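Local coordinates for hypothetical protein (Streptococcus pneumoniae, PDB 2HIY) that is of unknown function but belongs to the DUF1697 family of conserved bacterial proteins, at the interface of chains A and B. Sequence-based numbering; all coordinates share one arbitrary frame. Chains: chain A/B, Hypothetical protein.

The interface of chains A and B. Residues chain A 32-34; chain B 12, 158, 160, 163-164.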
loop_
_atom_site.group_PDB
_atom_site.type_symbol
_atom_site.label_atom_id
_atom_site.label_comp_id
_atom_site.label_asym_id
_atom_site.label_seq_id
_atom_site.Cartn_x
_atom_site.Cartn_y
_atom_site.Cartn_z
ATOM N N THR A 32 -5.639 7.777 -6.156
ATOM C CA THR A 32 -6.310 6.532 -6.550
ATOM C C THR A 32 -7.753 6.543 -6.019
ATOM O O THR A 32 -8.706 6.198 -6.740
ATOM C CB THR A 32 -5.531 5.313 -6.043
ATOM O OG1 THR A 32 -4.228 5.341 -6.629
ATOM C CG2 THR A 32 -6.197 4.007 -6.456
ATOM N N ASN A 33 -7.916 6.939 -4.756
ATOM C CA ASN A 33 -9.258 7.053 -4.155
ATOM C C ASN A 33 -10.140 8.073 -4.873
ATOM O O ASN A 33 -11.365 7.893 -4.974
ATOM C CB ASN A 33 -9.143 7.385 -2.679
ATOM C CG ASN A 33 -8.625 6.235 -1.857
ATOM O OD1 ASN A 33 -8.539 5.105 -2.330
ATOM N ND2 ASN A 33 -8.283 6.514 -0.601
ATOM N N LEU A 34 -9.516 9.144 -5.349
ATOM C CA LEU A 34 -10.198 10.185 -6.134
ATOM C C LEU A 34 -10.704 9.654 -7.480
ATOM O O LEU A 34 -11.558 10.289 -8.129
ATOM C CB LEU A 34 -9.232 11.366 -6.334
ATOM C CG LEU A 34 -9.726 12.721 -6.847
ATOM C CD1 LEU A 34 -10.668 13.389 -5.854
ATOM C CD2 LEU A 34 -8.510 13.584 -7.107
ATOM N N ARG B 12 -20.008 0.549 -5.113
ATOM C CA ARG B 12 -19.381 1.876 -5.198
ATOM C C ARG B 12 -18.577 2.045 -6.471
ATOM O O ARG B 12 -18.196 1.060 -7.130
ATOM C CB ARG B 12 -18.488 2.122 -3.966
ATOM C CG ARG B 12 -17.286 1.128 -3.777
ATOM C CD ARG B 12 -15.970 1.604 -4.408
ATOM N NE ARG B 12 -15.656 2.993 -4.045
ATOM C CZ ARG B 12 -14.871 3.782 -4.782
ATOM N NH1 ARG B 12 -14.311 3.316 -5.889
ATOM N NH2 ARG B 12 -14.663 5.039 -4.421
ATOM N N LEU B 158 -10.971 10.701 2.199
ATOM C CA LEU B 158 -10.146 10.194 1.085
ATOM C C LEU B 158 -8.831 9.629 1.579
ATOM O O LEU B 158 -8.099 8.968 0.820
ATOM C CB LEU B 158 -9.831 11.295 0.059
ATOM C CG LEU B 158 -10.911 11.572 -0.971
ATOM C CD1 LEU B 158 -10.468 12.724 -1.862
ATOM C CD2 LEU B 158 -11.188 10.366 -1.835
ATOM N N VAL B 160 -8.549 7.607 4.357
ATOM C CA VAL B 160 -8.688 6.394 5.185
ATOM C C VAL B 160 -8.471 5.123 4.386
ATOM O O VAL B 160 -8.817 5.072 3.214
ATOM C CB VAL B 160 -10.025 6.326 5.943
ATOM C CG1 VAL B 160 -10.191 7.535 6.862
ATOM C CG2 VAL B 160 -11.198 6.190 4.997
ATOM N N TYR B 163 -11.566 3.527 2.298
ATOM C CA TYR B 163 -12.389 4.362 1.413
ATOM C C TYR B 163 -13.069 3.606 0.264
ATOM O O TYR B 163 -14.253 3.804 -0.005
ATOM C CB TYR B 163 -11.590 5.551 0.864
ATOM C CG TYR B 163 -12.434 6.461 0.023
ATOM C CD1 TYR B 163 -13.305 7.400 0.603
ATOM C CD2 TYR B 163 -12.419 6.349 -1.362
ATOM C CE1 TYR B 163 -14.112 8.231 -0.213
ATOM C CE2 TYR B 163 -13.196 7.157 -2.150
ATOM C CZ TYR B 163 -14.031 8.090 -1.579
ATOM O OH TYR B 163 -14.812 8.865 -2.407
ATOM N N ARG B 164 -12.331 2.765 -0.444
ATOM C CA ARG B 164 -12.956 2.080 -1.572
ATOM C C ARG B 164 -13.769 0.834 -1.160
ATOM O O ARG B 164 -14.361 0.177 -2.031
ATOM C CB ARG B 164 -11.935 1.789 -2.691
ATOM C CG ARG B 164 -11.426 3.058 -3.404
ATOM C CD ARG B 164 -10.080 2.849 -4.152
ATOM N NE ARG B 164 -10.189 1.878 -5.237
ATOM C CZ ARG B 164 -9.792 0.607 -5.167
ATOM N NH1 ARG B 164 -9.238 0.125 -4.057
ATOM N NH2 ARG B 164 -9.954 -0.190 -6.214
HETATM O O HOH W 1 -12.555 5.952 -6.397
HETATM O O HOH W 2 -7.379 4.388 1.018
HETATM O O HOH W 3 -13.753 9.510 -4.842
#
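A small, largely polar and water-bridged patch joins two copies of the protein: the C-terminal end of helix 24-34 of chain A sets A:Asn33 against the 3-10 turns 157-159 and 163-165 of chain B. It hides 216 Å² and is one part of an interface that is not an exact two-fold and may reflect crystal packing rather than a biological oligomer. A:Asn33 loses 85 Å². Its CG stands anti to the carbonyl carbon (chi1 -71°), and the side chain runs antiparallel alongside B:Tyr163, carrying the amide on to B:Leu158. The amide nitrogen ND2 donates to the backbone O of B:Leu158 at 2.8 Å, nearly straight. The acceptor lies in the amide plane, yet the donor sits above the carbonyl plane, 38° out of it. A second bond from ND2, 2.8 Å to the O of water 2, continues to the backbone O of B:Val160, so two contacts fix the amide's rotation. OD1 faces the aliphatic part of B:Arg164, 3.3 Å from CD, rather than its guanidinium. The B:Tyr163 ring is turned 34° from the amide. CB of A:Asn33 lies on one face of it, 3.7 Å from ring atom CD2, beside CD2 of B:Leu158, which packs on the same face and touches that CB. The backbone O of A:Asn33 meets water 1 at 2.7 Å and water 3 at 2.9 Å. Water 1, in plane at the guanidinium edge, pairs with both NH1 and NH2 of B:Arg12, linking that group to this carbonyl; water 3 reaches the phenol OH of B:Tyr163. CG of B:Arg164 covers a face of that guanidinium, which may steady it. In this assembly the patch helps set how the copies meet; the structure alone does not show whether they pair in solution.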